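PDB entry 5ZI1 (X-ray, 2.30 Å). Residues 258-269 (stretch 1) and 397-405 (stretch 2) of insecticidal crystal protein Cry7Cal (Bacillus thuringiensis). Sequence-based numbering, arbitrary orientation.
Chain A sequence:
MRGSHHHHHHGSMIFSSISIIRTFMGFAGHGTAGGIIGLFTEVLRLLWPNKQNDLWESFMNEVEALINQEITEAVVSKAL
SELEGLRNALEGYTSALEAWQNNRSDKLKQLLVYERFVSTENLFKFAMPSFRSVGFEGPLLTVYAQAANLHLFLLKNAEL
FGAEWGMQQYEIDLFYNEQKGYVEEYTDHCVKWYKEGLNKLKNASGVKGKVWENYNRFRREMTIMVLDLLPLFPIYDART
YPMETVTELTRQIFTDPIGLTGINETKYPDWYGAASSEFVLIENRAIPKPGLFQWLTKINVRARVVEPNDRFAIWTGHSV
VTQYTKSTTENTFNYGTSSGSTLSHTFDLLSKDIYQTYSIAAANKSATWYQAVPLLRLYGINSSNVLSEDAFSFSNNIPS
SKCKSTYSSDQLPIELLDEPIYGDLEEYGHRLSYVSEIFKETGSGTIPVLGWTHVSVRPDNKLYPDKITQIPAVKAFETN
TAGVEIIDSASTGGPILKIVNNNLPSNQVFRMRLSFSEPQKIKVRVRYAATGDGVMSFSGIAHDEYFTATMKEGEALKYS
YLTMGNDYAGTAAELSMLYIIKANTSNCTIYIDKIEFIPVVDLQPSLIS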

ATOM      1  N   ILE A 258      -9.806  18.720   1.016  1.00 43.52           N
ATOM      2  CA  ILE A 258     -10.075  19.742  -0.007  1.00 42.95           C
ATOM      3  C   ILE A 258     -10.713  20.907   0.734  1.00 48.94           C
ATOM      4  O   ILE A 258     -11.934  21.041   0.835  1.00 47.26           O
ATOM      5  CB  ILE A 258     -10.969  19.216  -1.132  1.00 49.56           C
ATOM      6  CG1 ILE A 258     -10.424  17.921  -1.741  1.00 36.50           C
ATOM      7  CG2 ILE A 258     -11.159  20.281  -2.202  1.00 45.22           C
ATOM      8  CD1 ILE A 258     -11.411  17.340  -2.731  1.00 37.78           C
ATOM      9  N   GLY A 259      -9.861  21.756   1.298  1.00 47.49           N
ATOM     10  CA  GLY A 259     -10.312  22.922   2.021  1.00 41.47           C
ATOM     11  C   GLY A 259      -9.432  24.101   1.661  1.00 46.42           C
ATOM     12  O   GLY A 259      -8.353  23.943   1.086  1.00 46.18           O
ATOM     13  N   LEU A 260      -9.913  25.298   1.998  1.00 48.24           N
ATOM     14  CA  LEU A 260      -9.175  26.504   1.648  1.00 44.98           C
ATOM     15  C   LEU A 260      -7.945  26.659   2.538  1.00 46.83           C
ATOM     16  O   LEU A 260      -8.042  26.598   3.764  1.00 43.75           O
ATOM     17  CB  LEU A 260     -10.073  27.724   1.777  1.00 43.10           C
ATOM     18  CG  LEU A 260      -9.419  29.059   1.428  1.00 48.82           C
ATOM     19  CD1 LEU A 260      -9.125  29.137  -0.071  1.00 51.56           C
ATOM     20  CD2 LEU A 260     -10.343  30.189   1.854  1.00 49.45           C
ATOM     21  N   THR A 261      -6.785  26.835   1.914  1.00 48.07           N
ATOM     22  CA  THR A 261      -5.566  27.237   2.597  1.00 50.53           C
ATOM     23  C   THR A 261      -4.818  28.232   1.718  1.00 54.09           C
ATOM     24  O   THR A 261      -5.078  28.351   0.514  1.00 55.37           O
ATOM     25  CB  THR A 261      -4.612  26.055   2.906  1.00 52.43           C
ATOM     26  OG1 THR A 261      -4.127  25.501   1.674  1.00 51.45           O
ATOM     27  CG2 THR A 261      -5.295  24.987   3.727  1.00 46.80           C
ATOM     28  N   GLY A 262      -3.871  28.938   2.336  1.00 48.54           N
ATOM     29  CA  GLY A 262      -2.926  29.750   1.603  1.00 54.89           C
ATOM     30  C   GLY A 262      -3.338  31.187   1.323  1.00 55.91           C
ATOM     31  O   GLY A 262      -2.505  31.957   0.837  1.00 57.30           O
ATOM     32  N   ILE A 263      -4.583  31.575   1.595  1.00 53.71           N
ATOM     33  CA  ILE A 263      -5.014  32.953   1.334  1.00 58.43           C
ATOM     34  C   ILE A 263      -4.681  33.864   2.514  1.00 64.05           C
ATOM     35  O   ILE A 263      -4.131  34.954   2.336  1.00 64.19           O
ATOM     36  CB  ILE A 263      -6.525  32.994   1.001  1.00 58.29           C
ATOM     37  CG1 ILE A 263      -6.892  31.957  -0.063  1.00 50.20           C
ATOM     38  CG2 ILE A 263      -6.926  34.374   0.513  1.00 57.58           C
ATOM     39  CD1 ILE A 263      -6.103  32.084  -1.329  1.00 55.90           C
ATOM     40  N   ASN A 264      -5.006  33.404   3.725  1.00 64.07           N
ATOM     41  CA  ASN A 264      -4.682  34.054   4.995  1.00 60.93           C
ATOM     42  C   ASN A 264      -5.093  35.531   4.984  1.00 66.31           C
ATOM     43  O   ASN A 264      -4.283  36.459   5.007  1.00 65.98           O
ATOM     44  CB  ASN A 264      -3.203  33.837   5.330  1.00 63.91           C
ATOM     45  CG  ASN A 264      -2.832  32.347   5.335  1.00 65.41           C
ATOM     46  OD1 ASN A 264      -2.228  31.847   4.383  1.00 65.09           O
ATOM     47  ND2 ASN A 264      -3.240  31.626   6.391  1.00 59.99           N
ATOM     48  N   GLU A 265      -6.416  35.695   4.923  1.00 58.48           N
ATOM     49  CA  GLU A 265      -7.117  36.940   5.186  1.00 59.97           C
ATOM     50  C   GLU A 265      -8.277  36.605   6.107  1.00 56.69           C
ATOM     51  O   GLU A 265      -8.794  35.486   6.081  1.00 57.86           O
ATOM     52  CB  GLU A 265      -7.615  37.608   3.880  1.00 59.94           C
ATOM     53  CG  GLU A 265      -6.473  38.089   3.001  1.00 62.57           C
ATOM     54  CD  GLU A 265      -6.907  38.488   1.613  1.00 66.91           C
ATOM     55  OE1 GLU A 265      -8.129  38.589   1.368  1.00 70.97           O
ATOM     56  OE2 GLU A 265      -6.017  38.695   0.756  1.00 69.17           O
ATOM     57  N   THR A 266      -8.677  37.568   6.940  1.00 57.76           N
ATOM     58  CA  THR A 266      -9.666  37.255   7.967  1.00 57.39           C
ATOM     59  C   THR A 266     -10.950  36.698   7.367  1.00 56.96           C
ATOM     60  O   THR A 266     -11.648  35.916   8.020  1.00 62.99           O
ATOM     61  CB  THR A 266      -9.979  38.487   8.818  1.00 57.57           C
ATOM     62  OG1 THR A 266     -10.955  39.290   8.150  1.00 63.28           O
ATOM     63  CG2 THR A 266      -8.729  39.306   9.054  1.00 58.81           C
ATOM     64  N   LYS A 267     -11.269  37.063   6.120  1.00 53.72           N
ATOM     65  CA  LYS A 267     -12.491  36.566   5.502  1.00 53.38           C
ATOM     66  C   LYS A 267     -12.284  35.202   4.847  1.00 52.24           C
ATOM     67  O   LYS A 267     -13.218  34.393   4.775  1.00 48.35           O
ATOM     68  CB  LYS A 267     -12.993  37.574   4.472  1.00 51.26           C
ATOM     69  CG  LYS A 267     -14.349  37.271   3.920  1.00 50.80           C
ATOM     70  CD  LYS A 267     -15.054  38.559   3.507  1.00 54.51           C
ATOM     71  CE  LYS A 267     -15.864  38.336   2.246  1.00 52.83           C
ATOM     72  NZ  LYS A 267     -16.422  39.614   1.661  1.00 70.47           N
ATOM     73  N   TYR A 268     -11.082  34.932   4.359  1.00 52.32           N
ATOM     74  CA  TYR A 268     -10.762  33.673   3.698  1.00 53.81           C
ATOM     75  C   TYR A 268      -9.702  32.910   4.500  1.00 46.02           C
ATOM     76  O   TYR A 268      -8.579  32.710   4.030  1.00 49.70           O
ATOM     77  CB  TYR A 268     -10.295  33.959   2.275  1.00 49.56           C
ATOM     78  CG  TYR A 268     -11.296  34.775   1.480  1.00 55.55           C
ATOM     79  CD1 TYR A 268     -12.501  34.218   1.080  1.00 54.48           C
ATOM     80  CD2 TYR A 268     -11.041  36.103   1.135  1.00 55.78           C
ATOM     81  CE1 TYR A 268     -13.424  34.943   0.368  1.00 49.64           C
ATOM     82  CE2 TYR A 268     -11.958  36.841   0.413  1.00 55.09           C
ATOM     83  CZ  TYR A 268     -13.148  36.256   0.032  1.00 56.35           C
ATOM     84  OH  TYR A 268     -14.084  36.970  -0.684  1.00 55.74           O
ATOM     85  N   PRO A 269     -10.013  32.489   5.718  1.00 42.12           N
ATOM     86  CA  PRO A 269      -8.991  31.810   6.530  1.00 53.74           C
ATOM     87  C   PRO A 269      -8.737  30.392   6.036  1.00 49.17           C
ATOM     88  O   PRO A 269      -9.501  29.828   5.243  1.00 46.26           O
ATOM     89  CB  PRO A 269      -9.588  31.810   7.946  1.00 44.81           C
ATOM     90  CG  PRO A 269     -11.071  31.779   7.708  1.00 50.77           C
ATOM     91  CD  PRO A 269     -11.326  32.499   6.384  1.00 45.34           C
ATOM     92  N   ASN A 397     -18.909  33.284  -6.968  1.00 46.19           N
ATOM     93  CA  ASN A 397     -18.403  34.568  -7.427  1.00 54.29           C
ATOM     94  C   ASN A 397     -17.275  35.077  -6.543  1.00 53.32           C
ATOM     95  O   ASN A 397     -16.983  36.282  -6.554  1.00 46.29           O
ATOM     96  CB  ASN A 397     -19.532  35.607  -7.526  1.00 50.36           C
ATOM     97  CG  ASN A 397     -20.105  36.013  -6.168  1.00 56.31           C
ATOM     98  OD1 ASN A 397     -19.556  35.705  -5.094  1.00 52.71           O
ATOM     99  ND2 ASN A 397     -21.217  36.729  -6.215  1.00 52.00           N
ATOM    100  N   ILE A 398     -16.664  34.191  -5.753  1.00 50.70           N
ATOM    101  CA  ILE A 398     -15.465  34.590  -5.006  1.00 51.84           C
ATOM    102  C   ILE A 398     -14.325  34.793  -5.994  1.00 53.61           C
ATOM    103  O   ILE A 398     -14.146  33.956  -6.897  1.00 52.64           O
ATOM    104  CB  ILE A 398     -15.101  33.534  -3.959  1.00 54.43           C
ATOM    105  CG1 ILE A 398     -16.278  33.252  -3.037  1.00 56.09           C
ATOM    106  CG2 ILE A 398     -13.939  34.005  -3.114  1.00 49.93           C
ATOM    107  CD1 ILE A 398     -16.174  31.909  -2.350  1.00 51.52           C
ATOM    108  N   PRO A 399     -13.568  35.889  -5.899  1.00 55.26           N
ATOM    109  CA  PRO A 399     -12.442  36.089  -6.820  1.00 57.54           C
ATOM    110  C   PRO A 399     -11.507  34.889  -6.802  1.00 55.81           C
ATOM    111  O   PRO A 399     -11.244  34.295  -5.750  1.00 56.52           O
ATOM    112  CB  PRO A 399     -11.755  37.348  -6.279  1.00 54.65           C
ATOM    113  CG  PRO A 399     -12.791  38.056  -5.494  1.00 51.95           C
ATOM    114  CD  PRO A 399     -13.711  37.002  -4.946  1.00 53.27           C
ATOM    115  N   SER A 400     -11.008  34.541  -7.992  1.00 56.38           N
ATOM    116  CA  SER A 400     -10.222  33.326  -8.165  1.00 56.71           C
ATOM    117  C   SER A 400      -8.996  33.309  -7.273  1.00 56.46           C
ATOM    118  O   SER A 400      -8.582  32.236  -6.813  1.00 59.95           O
ATOM    119  CB  SER A 400      -9.808  33.189  -9.621  1.00 55.06           C
ATOM    120  OG  SER A 400     -10.963  33.038 -10.415  1.00 65.86           O
ATOM    121  N   SER A 401      -8.401  34.476  -7.023  1.00 51.59           N
ATOM    122  CA  SER A 401      -7.221  34.559  -6.175  1.00 54.88           C
ATOM    123  C   SER A 401      -7.549  34.339  -4.706  1.00 55.87           C
ATOM    124  O   SER A 401      -6.628  34.263  -3.889  1.00 63.72           O
ATOM    125  CB  SER A 401      -6.530  35.910  -6.351  1.00 54.93           C
ATOM    126  OG  SER A 401      -7.270  36.945  -5.730  1.00 53.63           O
ATOM    127  N   LYS A 402      -8.826  34.245  -4.351  1.00 55.82           N
ATOM    128  CA  LYS A 402      -9.241  33.909  -2.999  1.00 57.30           C
ATOM    129  C   LYS A 402      -9.674  32.454  -2.874  1.00 52.02           C
ATOM    130  O   LYS A 402     -10.214  32.062  -1.835  1.00 46.62           O
ATOM    131  CB  LYS A 402     -10.374  34.833  -2.545  1.00 53.68           C
ATOM    132  CG  LYS A 402     -10.072  36.330  -2.699  1.00 59.47           C
ATOM    133  CD  LYS A 402      -8.793  36.757  -1.969  1.00 58.41           C
ATOM    134  CE  LYS A 402      -8.708  38.286  -1.881  1.00 65.86           C
ATOM    135  NZ  LYS A 402      -7.324  38.793  -2.145  1.00 67.81           N
ATOM    136  N   CYS A 403      -9.484  31.665  -3.923  1.00 50.03           N
ATOM    137  CA  CYS A 403      -9.845  30.257  -3.949  1.00 50.87           C
ATOM    138  C   CYS A 403      -8.578  29.437  -4.104  1.00 51.92           C
ATOM    139  O   CYS A 403      -7.510  29.961  -4.437  1.00 49.15           O
ATOM    140  CB  CYS A 403     -10.834  29.956  -5.089  1.00 48.60           C
ATOM    141  SG  CYS A 403     -12.335  30.961  -4.987  1.00 54.99           S
ATOM    142  N   LYS A 404      -8.695  28.134  -3.860  1.00 51.05           N
ATOM    143  CA  LYS A 404      -7.567  27.235  -4.033  1.00 46.53           C
ATOM    144  C   LYS A 404      -7.980  26.127  -4.977  1.00 51.05           C
ATOM    145  O   LYS A 404      -8.955  25.410  -4.717  1.00 49.97           O
ATOM    146  CB  LYS A 404      -7.088  26.666  -2.698  1.00 50.04           C
ATOM    147  CG  LYS A 404      -5.988  25.642  -2.880  1.00 52.92           C
ATOM    148  CD  LYS A 404      -5.510  25.108  -1.568  1.00 54.27           C
ATOM    149  CE  LYS A 404      -4.296  24.208  -1.767  1.00 61.04           C
ATOM    150  NZ  LYS A 404      -4.686  22.848  -2.249  1.00 57.53           N
ATOM    151  N   SER A 405      -7.259  26.008  -6.082  1.00 49.47           N
ATOM    152  CA  SER A 405      -7.445  24.896  -6.993  1.00 52.23           C
ATOM    153  C   SER A 405      -6.394  23.831  -6.695  1.00 54.87           C
ATOM    154  O   SER A 405      -5.270  24.143  -6.291  1.00 52.72           O
ATOM    155  CB  SER A 405      -7.348  25.361  -8.442  1.00 49.54           C
ATOM    156  OG  SER A 405      -6.066  25.895  -8.680  1.00 52.84           O
TER

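Stretch 1 runs without regular helix or strand, whereas stretch 2 makes a short 3-10 segment at 400-402 before entering a strand at its end. The turn is fastened by two backbone hydrogen bonds, K402 N to P399 O (2.8 Å) and C403 N to S400 O (3.1 Å). In stretch 1 a weak bond from Y268 N to E265 O (2.9 Å) closes a turn. The backbones approach most closely where L260 CA lies 5.9 Å from K404 CA and I263 CA 6.1 Å from K402 CA. No backbone hydrogen bond joins them, so the contact, which buries 439 Å², depends on side chains. G262, with phi/psi of 89/-9, suits glycine: a CB would be jammed against the preceding carbonyl O.

K402 contributes the largest covered area. Its side chain bends early, with chi1 and chi2 both m. K402 CB sits 3.8 Å from the centroid of the Y268 ring, 8° off the ring normal, a CH-pi contact over the face. The chain then passes I263, where K402 CD lies 3.9 Å from I263 CG2, and ends in a salt bridge, K402 NZ to E265 OE2 at 3.2 Å. Lysine suits this place because its long aliphatic stem can pack while its charge reaches a carboxylate.

Buried Y268 offers a broad aromatic face to the K402 methylene, and its CE1 packs against I398 CG2 at 3.6 Å; its hydroxyl is satisfied elsewhere in the structure. I263 points toward stretch 2, its CD1 3.4 Å from S401 O. L260 leaves its backbone sideways, yet CD1 comes within 3.6 Å of K402 O and 4.1 Å of K404 CB. Both branched apolar side chains pack without needing polar partners. K404 is extended through chi3, and its CD lies 3.5 Å from T261 OG1, so its aliphatic portion covers this end.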